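Local coordinates for protein SusD homolog (Bacteroides thetaiotaomicron, PDB 3SGH) that probably binds sugars at the outer membrane as a SusD-like lipoprotein, helping to capture glycans for uptake, at residues I101-Q106 against D152-I157; A146-L151 against T190-M195; A105-V110 against K186-L191; T23-Y28 against V173-K178. One frame throughout, in Å; residues are numbered along the deposited sequence. Where two conformers were deposited one is given.

Interaction 1 of 4, residues I101-Q106 against D152-I157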
# COMPACT_ATOMS: atom_id res chain seq x y z
N ILE A 101 -1.10 -23.32 -10.93
CA ILE A 101 -2.36 -22.76 -10.41
C ILE A 101 -2.27 -22.76 -8.88
O ILE A 101 -2.69 -21.79 -8.27
CB ILE A 101 -3.62 -23.51 -10.93
CG1 ILE A 101 -3.63 -23.46 -12.47
CG2 ILE A 101 -4.90 -22.95 -10.31
CD1 ILE A 101 -3.48 -22.06 -13.10
N TYR A 102 -1.66 -23.79 -8.28
CA TYR A 102 -1.46 -23.79 -6.85
C TYR A 102 -0.48 -22.70 -6.44
O TYR A 102 -0.70 -22.01 -5.45
CB TYR A 102 -0.96 -25.14 -6.37
CG TYR A 102 -0.70 -25.18 -4.90
CD1 TYR A 102 -1.75 -25.00 -4.00
CD2 TYR A 102 0.58 -25.42 -4.40
CE1 TYR A 102 -1.52 -25.05 -2.63
CE2 TYR A 102 0.80 -25.48 -3.02
CZ TYR A 102 -0.27 -25.31 -2.16
OH TYR A 102 -0.07 -25.36 -0.78
N ALA A 103 0.63 -22.56 -7.18
CA ALA A 103 1.60 -21.50 -6.94
C ALA A 103 0.88 -20.14 -6.95
O ALA A 103 1.11 -19.30 -6.07
CB ALA A 103 2.68 -21.54 -7.99
N MSE A 104 0.03 -19.91 -7.96
CA MSE A 104 -0.68 -18.63 -8.03
C MSE A 104 -1.65 -18.43 -6.87
O MSE A 104 -1.85 -17.31 -6.43
CB MSE A 104 -1.39 -18.46 -9.38
CG MSE A 104 -0.41 -18.32 -10.53
SE MSE A 104 0.66 -16.77 -10.44
CE MSE A 104 -0.72 -15.51 -9.84
N ALA A 105 -2.26 -19.52 -6.39
CA ALA A 105 -3.17 -19.43 -5.24
C ALA A 105 -2.38 -19.07 -3.97
O ALA A 105 -2.80 -18.23 -3.19
CB ALA A 105 -3.96 -20.73 -5.07
N GLN A 106 -1.19 -19.63 -3.83
CA GLN A 106 -0.31 -19.32 -2.72
C GLN A 106 0.16 -17.87 -2.75
O GLN A 106 0.12 -17.16 -1.74
CB GLN A 106 0.93 -20.21 -2.79
CG GLN A 106 0.69 -21.60 -2.30
CD GLN A 106 2.00 -22.34 -2.08
OE1 GLN A 106 2.82 -22.44 -2.99
NE2 GLN A 106 2.20 -22.81 -0.87
N ASP A 152 8.07 -18.69 -0.98
CA ASP A 152 9.22 -19.39 -1.57
C ASP A 152 8.82 -20.62 -2.37
O ASP A 152 9.43 -20.96 -3.41
CB ASP A 152 10.23 -19.78 -0.47
CG ASP A 152 11.09 -18.61 0.00
OD1 ASP A 152 11.23 -17.62 -0.76
OD2 ASP A 152 11.66 -18.68 1.14
N ASN A 153 7.80 -21.31 -1.88
CA ASN A 153 7.27 -22.48 -2.57
C ASN A 153 6.68 -22.06 -3.92
O ASN A 153 6.94 -22.70 -4.91
CB ASN A 153 6.18 -23.13 -1.74
CG ASN A 153 5.75 -24.48 -2.32
OD1 ASN A 153 6.53 -25.45 -2.25
ND2 ASN A 153 4.53 -24.55 -2.93
N ALA A 154 5.92 -20.96 -3.94
CA ALA A 154 5.36 -20.43 -5.18
C ALA A 154 6.45 -20.03 -6.17
O ALA A 154 6.37 -20.37 -7.37
CB ALA A 154 4.46 -19.27 -4.88
N ILE A 155 7.49 -19.37 -5.65
CA ILE A 155 8.64 -18.97 -6.45
C ILE A 155 9.32 -20.17 -7.10
O ILE A 155 9.67 -20.10 -8.28
CB ILE A 155 9.67 -18.10 -5.63
CG1 ILE A 155 9.05 -16.72 -5.36
CG2 ILE A 155 11.00 -18.01 -6.34
CD1 ILE A 155 9.77 -15.86 -4.29
N THR A 156 9.46 -21.28 -6.37
CA THR A 156 10.15 -22.44 -6.95
C THR A 156 9.36 -22.98 -8.12
O THR A 156 9.92 -23.33 -9.16
CB THR A 156 10.33 -23.53 -5.92
OG1 THR A 156 11.12 -23.02 -4.84
CG2 THR A 156 11.04 -24.75 -6.55
N ILE A 157 8.05 -23.02 -7.96
CA ILE A 157 7.16 -23.51 -9.02
C ILE A 157 7.15 -22.60 -10.23
O ILE A 157 7.27 -23.08 -11.35
CB ILE A 157 5.70 -23.65 -8.53
CG1 ILE A 157 5.64 -24.76 -7.50
CG2 ILE A 157 4.77 -24.02 -9.71
CD1 ILE A 157 4.36 -24.79 -6.74

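Interaction 2 of 4, residues A146-L151 against T190-M195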
# COMPACT_ATOMS: atom_id res chain seq x y z
N ALA A 146 5.73 -17.76 8.04
CA ALA A 146 4.90 -18.67 7.27
C ALA A 146 4.64 -18.17 5.86
O ALA A 146 4.70 -18.96 4.93
CB ALA A 146 3.56 -18.95 7.97
N MSE A 147 4.33 -16.87 5.72
CA MSE A 147 4.07 -16.27 4.41
C MSE A 147 5.32 -16.28 3.54
O MSE A 147 5.22 -16.59 2.35
CB MSE A 147 3.44 -14.87 4.50
CG MSE A 147 2.07 -14.86 5.07
SE MSE A 147 1.23 -13.13 4.99
CE MSE A 147 2.41 -12.28 6.28
N PHE A 148 6.50 -15.98 4.10
CA PHE A 148 7.76 -16.12 3.34
C PHE A 148 7.95 -17.57 2.84
O PHE A 148 8.31 -17.80 1.69
CB PHE A 148 9.00 -15.69 4.17
CG PHE A 148 9.24 -14.19 4.22
CD1 PHE A 148 9.66 -13.52 3.09
CD2 PHE A 148 9.02 -13.46 5.40
CE1 PHE A 148 9.88 -12.17 3.09
CE2 PHE A 148 9.26 -12.11 5.42
CZ PHE A 148 9.69 -11.45 4.26
N ASP A 149 7.68 -18.54 3.72
CA ASP A 149 7.76 -19.95 3.34
C ASP A 149 6.84 -20.31 2.15
O ASP A 149 7.27 -21.00 1.22
CB ASP A 149 7.51 -20.88 4.54
CG ASP A 149 8.58 -20.74 5.62
OD1 ASP A 149 9.67 -20.22 5.34
OD2 ASP A 149 8.31 -21.17 6.77
N ASP A 150 5.59 -19.86 2.19
CA ASP A 150 4.65 -20.21 1.14
C ASP A 150 5.05 -19.49 -0.15
O ASP A 150 4.97 -20.04 -1.25
CB ASP A 150 3.24 -19.85 1.57
CG ASP A 150 2.66 -20.84 2.60
OD1 ASP A 150 3.17 -21.97 2.71
OD2 ASP A 150 1.67 -20.49 3.26
N LEU A 151 5.53 -18.27 0.01
CA LEU A 151 5.93 -17.47 -1.14
C LEU A 151 7.14 -18.15 -1.78
O LEU A 151 7.23 -18.24 -3.00
CB LEU A 151 6.23 -16.03 -0.70
CG LEU A 151 6.65 -15.08 -1.83
CD1 LEU A 151 5.65 -15.02 -2.95
CD2 LEU A 151 6.91 -13.66 -1.24
N THR A 190 9.69 -9.41 -6.02
CA THR A 190 9.59 -8.02 -5.61
C THR A 190 8.71 -7.94 -4.35
O THR A 190 8.98 -7.17 -3.43
CB THR A 190 9.02 -7.12 -6.73
OG1 THR A 190 9.81 -7.24 -7.92
CG2 THR A 190 8.99 -5.66 -6.31
N LEU A 191 7.68 -8.76 -4.31
CA LEU A 191 6.84 -8.87 -3.09
C LEU A 191 7.64 -9.39 -1.93
O LEU A 191 7.56 -8.86 -0.79
CB LEU A 191 5.69 -9.84 -3.32
CG LEU A 191 4.73 -10.07 -2.14
CD1 LEU A 191 4.06 -8.77 -1.64
CD2 LEU A 191 3.66 -11.13 -2.52
N LYS A 192 8.45 -10.40 -2.21
CA LYS A 192 9.36 -10.95 -1.20
C LYS A 192 10.26 -9.83 -0.67
O LYS A 192 10.43 -9.69 0.52
CB LYS A 192 10.18 -12.10 -1.76
CG LYS A 192 11.12 -12.75 -0.74
CD LYS A 192 11.72 -14.04 -1.38
CE LYS A 192 12.73 -14.70 -0.47
NZ LYS A 192 13.23 -16.01 -0.99
N LEU A 193 10.79 -9.01 -1.57
CA LEU A 193 11.64 -7.88 -1.14
C LEU A 193 10.86 -6.80 -0.35
O LEU A 193 11.37 -6.31 0.68
CB LEU A 193 12.35 -7.27 -2.34
CG LEU A 193 13.31 -6.13 -2.08
CD1 LEU A 193 14.39 -6.58 -1.10
CD2 LEU A 193 13.93 -5.67 -3.41
N ARG A 194 9.65 -6.49 -0.79
CA ARG A 194 8.75 -5.55 -0.03
C ARG A 194 8.54 -6.03 1.40
O ARG A 194 8.71 -5.27 2.39
CB ARG A 194 7.40 -5.42 -0.69
CG ARG A 194 6.44 -4.53 0.10
CD ARG A 194 5.00 -4.67 -0.41
NE ARG A 194 4.80 -4.03 -1.71
CZ ARG A 194 3.62 -4.04 -2.36
NH1 ARG A 194 2.56 -4.68 -1.86
NH2 ARG A 194 3.51 -3.46 -3.53
N MSE A 195 8.21 -7.32 1.52
CA MSE A 195 7.99 -7.94 2.83
C MSE A 195 9.24 -7.91 3.71
O MSE A 195 9.16 -7.57 4.93
CB MSE A 195 7.43 -9.37 2.64
CG MSE A 195 6.10 -9.33 1.93
SE MSE A 195 5.49 -11.14 1.52
CE MSE A 195 5.69 -11.89 3.26

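Interaction 3 of 4, residues A105-V110 against K186-L191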
# COMPACT_ATOMS: atom_id res chain seq x y z
N ALA A 105 -2.26 -19.52 -6.39
CA ALA A 105 -3.17 -19.43 -5.24
C ALA A 105 -2.38 -19.07 -3.97
O ALA A 105 -2.80 -18.23 -3.19
CB ALA A 105 -3.96 -20.73 -5.07
N GLN A 106 -1.19 -19.63 -3.83
CA GLN A 106 -0.31 -19.32 -2.72
C GLN A 106 0.16 -17.87 -2.75
O GLN A 106 0.12 -17.16 -1.74
CB GLN A 106 0.93 -20.21 -2.79
CG GLN A 106 0.69 -21.60 -2.30
CD GLN A 106 2.00 -22.34 -2.08
OE1 GLN A 106 2.82 -22.44 -2.99
NE2 GLN A 106 2.20 -22.81 -0.87
N LEU A 107 0.62 -17.45 -3.91
CA LEU A 107 1.07 -16.05 -4.10
C LEU A 107 -0.06 -15.03 -3.79
O LEU A 107 0.15 -14.02 -3.14
CB LEU A 107 1.60 -15.86 -5.49
CG LEU A 107 2.02 -14.43 -5.88
CD1 LEU A 107 3.17 -13.91 -5.00
CD2 LEU A 107 2.42 -14.45 -7.40
N THR A 108 -1.24 -15.32 -4.27
CA THR A 108 -2.38 -14.45 -4.12
C THR A 108 -2.85 -14.38 -2.66
O THR A 108 -3.16 -13.27 -2.17
CB THR A 108 -3.51 -14.82 -5.11
OG1 THR A 108 -2.99 -14.87 -6.46
CG2 THR A 108 -4.62 -13.77 -5.06
N ARG A 109 -2.88 -15.53 -1.99
CA ARG A 109 -3.14 -15.58 -0.54
C ARG A 109 -2.12 -14.79 0.23
O ARG A 109 -2.48 -13.99 1.05
CB ARG A 109 -3.10 -17.02 -0.07
CG ARG A 109 -3.47 -17.24 1.39
CD ARG A 109 -3.34 -18.67 1.72
NE ARG A 109 -3.66 -18.94 3.12
CZ ARG A 109 -3.16 -19.94 3.83
NH1 ARG A 109 -2.20 -20.74 3.34
NH2 ARG A 109 -3.59 -20.08 5.08
N VAL A 110 -0.82 -15.01 -0.05
CA VAL A 110 0.20 -14.23 0.62
C VAL A 110 -0.04 -12.73 0.35
O VAL A 110 0.09 -11.94 1.27
CB VAL A 110 1.64 -14.65 0.23
CG1 VAL A 110 2.68 -13.55 0.70
CG2 VAL A 110 2.01 -16.09 0.76
N LYS A 186 9.13 -12.27 -11.24
CA LYS A 186 9.63 -10.96 -10.84
C LYS A 186 8.69 -10.32 -9.84
O LYS A 186 9.15 -9.75 -8.85
CB LYS A 186 9.85 -10.05 -12.07
CG LYS A 186 11.05 -10.46 -12.90
CD LYS A 186 11.25 -9.54 -14.13
CE LYS A 186 10.19 -9.88 -15.18
NZ LYS A 186 10.55 -9.63 -16.62
N PHE A 187 7.38 -10.44 -10.09
CA PHE A 187 6.35 -9.93 -9.15
C PHE A 187 6.55 -10.58 -7.77
O PHE A 187 6.61 -9.89 -6.72
CB PHE A 187 4.95 -10.21 -9.68
CG PHE A 187 3.84 -9.71 -8.79
CD1 PHE A 187 3.38 -10.51 -7.75
CD2 PHE A 187 3.19 -8.52 -9.07
CE1 PHE A 187 2.32 -10.08 -6.90
CE2 PHE A 187 2.14 -8.06 -8.25
CZ PHE A 187 1.70 -8.86 -7.15
N ALA A 188 6.68 -11.90 -7.78
CA ALA A 188 6.81 -12.64 -6.53
C ALA A 188 8.09 -12.25 -5.75
O ALA A 188 8.04 -12.09 -4.53
CB ALA A 188 6.75 -14.14 -6.78
N ASN A 189 9.21 -12.14 -6.44
CA ASN A 189 10.46 -11.70 -5.79
C ASN A 189 10.41 -10.27 -5.31
O ASN A 189 10.98 -9.95 -4.27
CB ASN A 189 11.66 -11.96 -6.71
CG ASN A 189 12.09 -13.42 -6.68
OD1 ASN A 189 12.44 -13.94 -5.63
ND2 ASN A 189 12.04 -14.09 -7.83
N THR A 190 9.69 -9.41 -6.02
CA THR A 190 9.59 -8.02 -5.61
C THR A 190 8.71 -7.94 -4.35
O THR A 190 8.98 -7.17 -3.43
CB THR A 190 9.02 -7.12 -6.73
OG1 THR A 190 9.81 -7.24 -7.92
CG2 THR A 190 8.99 -5.66 -6.31
N LEU A 191 7.68 -8.76 -4.31
CA LEU A 191 6.84 -8.87 -3.09
C LEU A 191 7.64 -9.39 -1.93
O LEU A 191 7.56 -8.86 -0.79
CB LEU A 191 5.69 -9.84 -3.32
CG LEU A 191 4.73 -10.07 -2.14
CD1 LEU A 191 4.06 -8.77 -1.64
CD2 LEU A 191 3.66 -11.13 -2.52

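Interaction 4 of 4, residues T23-Y28 against V173-K178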
# COMPACT_ATOMS: atom_id res chain seq x y z
N THR A 23 -11.54 -14.84 -8.55
CA THR A 23 -12.04 -14.12 -7.39
C THR A 23 -10.91 -13.69 -6.48
O THR A 23 -10.89 -12.58 -5.99
CB THR A 23 -12.95 -14.98 -6.53
OG1 THR A 23 -13.69 -15.88 -7.37
CG2 THR A 23 -13.87 -14.10 -5.70
N MSE A 24 -9.97 -14.62 -6.26
CA MSE A 24 -8.85 -14.38 -5.34
C MSE A 24 -8.06 -13.17 -5.81
O MSE A 24 -7.58 -12.35 -5.00
CB MSE A 24 -7.91 -15.59 -5.23
CG MSE A 24 -8.58 -16.85 -4.75
SE MSE A 24 -7.34 -18.31 -4.65
CE MSE A 24 -6.36 -17.64 -3.16
N PHE A 25 -7.96 -13.02 -7.13
CA PHE A 25 -7.16 -11.97 -7.72
C PHE A 25 -7.65 -10.56 -7.38
O PHE A 25 -6.90 -9.57 -7.58
CB PHE A 25 -7.14 -12.06 -9.24
CG PHE A 25 -6.28 -13.15 -9.85
CD1 PHE A 25 -5.27 -13.82 -9.17
CD2 PHE A 25 -6.47 -13.45 -11.18
CE1 PHE A 25 -4.48 -14.77 -9.83
CE2 PHE A 25 -5.70 -14.41 -11.84
CZ PHE A 25 -4.74 -15.06 -11.17
N ASN A 26 -8.89 -10.43 -6.90
CA ASN A 26 -9.35 -9.10 -6.48
C ASN A 26 -8.53 -8.48 -5.33
O ASN A 26 -8.55 -7.28 -5.15
CB ASN A 26 -10.81 -9.16 -6.08
CG ASN A 26 -11.71 -9.26 -7.31
OD1 ASN A 26 -11.90 -8.25 -8.00
ND2 ASN A 26 -12.16 -10.46 -7.64
N VAL A 27 -7.76 -9.28 -4.58
CA VAL A 27 -6.89 -8.68 -3.57
C VAL A 27 -5.77 -7.80 -4.11
O VAL A 27 -5.25 -6.98 -3.37
CB VAL A 27 -6.28 -9.67 -2.58
CG1 VAL A 27 -7.41 -10.48 -1.85
CG2 VAL A 27 -5.23 -10.59 -3.26
N TYR A 28 -5.38 -7.97 -5.37
CA TYR A 28 -4.22 -7.25 -5.87
C TYR A 28 -4.47 -5.75 -6.01
O TYR A 28 -3.63 -4.95 -5.65
CB TYR A 28 -3.79 -7.82 -7.20
CG TYR A 28 -3.12 -9.18 -7.10
CD1 TYR A 28 -1.96 -9.34 -6.36
CD2 TYR A 28 -3.58 -10.28 -7.79
CE1 TYR A 28 -1.29 -10.56 -6.25
CE2 TYR A 28 -2.92 -11.51 -7.68
CZ TYR A 28 -1.77 -11.65 -6.91
OH TYR A 28 -1.08 -12.84 -6.78
N VAL A 173 -7.11 -16.98 -17.59
CA VAL A 173 -7.72 -16.18 -16.52
C VAL A 173 -6.86 -14.98 -16.02
O VAL A 173 -7.33 -14.16 -15.21
CB VAL A 173 -8.04 -17.05 -15.28
CG1 VAL A 173 -9.04 -18.18 -15.67
CG2 VAL A 173 -6.81 -17.57 -14.63
N ASP A 174 -5.65 -14.89 -16.52
CA ASP A 174 -4.65 -13.95 -16.00
C ASP A 174 -4.68 -12.62 -16.75
O ASP A 174 -3.96 -12.46 -17.73
CB ASP A 174 -3.28 -14.58 -16.09
CG ASP A 174 -2.15 -13.68 -15.62
OD1 ASP A 174 -2.41 -12.62 -14.95
OD2 ASP A 174 -0.97 -14.06 -15.91
N GLN A 175 -5.41 -11.64 -16.21
CA GLN A 175 -5.43 -10.29 -16.77
C GLN A 175 -4.20 -9.44 -16.46
O GLN A 175 -4.05 -8.34 -17.00
CB GLN A 175 -6.68 -9.55 -16.31
CG GLN A 175 -6.76 -9.17 -14.82
CD GLN A 175 -7.49 -10.16 -13.95
OE1 GLN A 175 -7.45 -11.38 -14.20
NE2 GLN A 175 -8.15 -9.66 -12.89
N PHE A 176 -3.35 -9.92 -15.56
CA PHE A 176 -2.15 -9.17 -15.15
C PHE A 176 -1.01 -9.37 -16.14
O PHE A 176 -0.46 -8.39 -16.69
CB PHE A 176 -1.75 -9.60 -13.73
CG PHE A 176 -2.87 -9.42 -12.74
CD1 PHE A 176 -3.07 -8.19 -12.10
CD2 PHE A 176 -3.77 -10.43 -12.52
CE1 PHE A 176 -4.12 -8.01 -11.23
CE2 PHE A 176 -4.84 -10.25 -11.65
CZ PHE A 176 -5.01 -9.05 -11.00
N TYR A 177 -0.69 -10.63 -16.40
CA TYR A 177 0.44 -11.00 -17.26
C TYR A 177 0.15 -12.06 -18.32
O TYR A 177 1.08 -12.57 -18.95
CB TYR A 177 1.54 -11.49 -16.37
CG TYR A 177 2.11 -10.47 -15.39
CD1 TYR A 177 2.58 -9.23 -15.81
CD2 TYR A 177 2.29 -10.81 -14.05
CE1 TYR A 177 3.17 -8.33 -14.92
CE2 TYR A 177 2.90 -9.90 -13.14
CZ TYR A 177 3.34 -8.68 -13.59
OH TYR A 177 3.94 -7.84 -12.68
N LYS A 178 -1.12 -12.40 -18.53
CA LYS A 178 -1.55 -13.30 -19.63
C LYS A 178 -0.81 -14.65 -19.60
O LYS A 178 -0.52 -15.25 -20.65
CB LYS A 178 -1.35 -12.59 -20.96
CG LYS A 178 -2.14 -11.27 -21.10
CD LYS A 178 -1.98 -10.67 -22.53
CE LYS A 178 -3.17 -9.72 -22.95
NZ LYS A 178 -3.34 -8.50 -22.06

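Interaction 1 of 4, residues I101-Q106 against D152-I157
N153 donates through ND2 to OE1 of Q106 over 2.7 Å, the one hydrogen bond linking segments 101-106 and 152-157. It is nearly straight, with an N-H...O angle of 175°, and OE1 lies in the amide plane of N153. The two side chains cross at about a right angle, and the two amide planes are likewise nearly perpendicular. CG of N153 stands anti to its backbone N (chi1 -171°), which sets the carbon bearing the amide on the side of Q106. The ring of Y102 flanks this bond: its CE2 is 3.8 Å from N153 ND2, approached obliquely, while CG of Q106 rests over one ring face, toward the rim. The phenol oxygen of Y102 has its own partner in E92.

Beside the amides the interface is apolar and close. A103 directs its CB at the other helix and comes within 4.2 Å of CB of A154, and CB of A154 also lies 3.6 Å from the carbonyl O of A103. CG2 of I157 then packs 3.7 Å from CB of A103. Small residues at the crossing are consistent with the short axis distance, 8.5 Å, at 146° between the helix directions, an antiparallel pairing of two successive long helices in the alpha-alpha superhelix.

Around this pair, helix 87-95 receives I101 and A105, helix 17-24 meets I101, M104 and A105, and I155 on the far side of its helix reaches L185, A188 and N189 of helix 181-198.

Interaction 2 of 4, residues A146-L151 against T190-M195
F148 and M195 meet tip to tip in a Met-aromatic contact that joins helix 140-162 to helix 181-198, two long helices of the alpha-alpha superhelix. Their segments run antiparallel at 165°, with axes 10.9 Å apart, a spacing wide enough for full-sized side chains to fill.

The aromatic interaction comes first. CE of M195 sits 4.0 Å from the centroid of the F148 ring and only 4° off its normal, a CH-pi contact over the centre of the face. The selenium is less centred, 5.1 Å from the same centroid and oblique. The bend at the end of the selenomethionine chain, chi3 51°, is what carries CE over the ring.

Apolar contacts add to this. CZ of F148 touches CB of M195 at 3.5 Å, so the root of the selenomethionine as well as its tip meets the phenyl group. CB of M147, the residue before F148, comes 3.9 Å from CE of M195. The CD2 branch of L151 does triple duty: it lies 4.0 Å from SE of M195, 3.7 Å from CB of K192, and near CG of L191. The alkyl chain of K192 is extended and passes the phenyl group at CG.

Polar groups play a secondary part. The amine of K192 is paired beyond this contact with D152 and E213 in salt bridges. The backbone O of K192 lies in the plane of the F148 ring at its edge, 3.6 Å from CE1.

Interaction 3 of 4, residues A105-V110 against K186-L191
The hydrophobic core between helices 100-120 and 181-198 of the alpha-alpha superhelix is carried here by L107, which faces F187, A188 and L191. The two segments point roughly the same way, at 35°, with axes 11.5 Å apart, and their nearest CA atoms, those of L107 and A188, are separated by 7.1 Å. Side-chain tips therefore do the touching.

Chi1 of 176° carries CG of L107 anti to the backbone N, and its two methyls then meet different partners. CD1 lies 3.8 Å from CD2 of L191 and 4.0 Å from CB of A188, the two leucine side chains passing alongside each other, pointing opposite ways. CD2 instead reaches CD1 of F187 at 4.1 Å, oblique to that ring. One turn further on, CG1 of V110 comes 4.1 Å from CD2 of L191, so this methyl touches both L107 and V110.

L107 also packs on L151 and A188 on I155, so helix 140-162 lines one flank of the same core; F187 meets the rings of W184 and Y28. A near-parallel pair of long helices, with an antiparallel helix packed against both, is the layering typical of alpha-alpha superhelices such as the TPR-like fold of SusD proteins.

Interaction 4 of 4, residues T23-Y28 against V173-K178
V173 begins the loop's contact with F25, setting its carbonyl O in the plane of the phenyl ring, at the edge, 3.8 Å from CE2. Its CG2 methyl lies loosely near the same ring atom.

D174 follows and works mainly as an organiser of its own loop. Its OD1 accepts from the backbone N of F176 at 2.9 Å, an Asx turn, and from the N of Y177 at 3.0 Å and 171°; both donors come from the same face, above the carboxylate plane. OD2 is bound by G179 and W184, so the carboxylate is gripped at both oxygens and fixes the backbone that presents F176.

Q175 slides past F25, with OE1 3.8 Å from CD2 of that ring, while its NE2 is bonded to D229.

F176 is the centre of an aromatic cluster. It turns its edge to the face of F25, centroids 5.3 Å apart and planes at 86°. In turn Y28 directs its edge at the face of F176, centroids 5.2 Å apart and planes at 69°, with CD2 of Y28 3.7 Å from CZ of F176. Two edge-to-face pairs thus meet in one ring.

Beyond the cluster, F25 and Y28 lean on T108 and L107 of helix 100-120, V27 packs on helix 75-84, and F176 and Y177 touch strand 227-229.

In the fold
All four contacts are largely buried: interactions 2 and 3 are buried throughout, while 1 (N153, I157) and 4 (V173, Q175) include partly exposed residues. Interactions 1, 2 and 3 tie three long helices together in pairs: helix 140-162 serves interactions 1 and 2, helix 100-120 serves 1 and 3, helix 181-198 serves 2 and 3. Their chemistry follows the spacing: the close pair of interaction 1 uses alanines and a hydrogen bond between side-chain amides, whereas the wider pairs rely on selenomethionine, aromatic and aliphatic groups. The D152-K192 salt bridge links interactions 1 and 2. Interaction 4 differs, joining the irregular loop 173-178 to the short helical segment 23-28 through aromatic rings, and meets interaction 3 where Y28 touches F187 and T108.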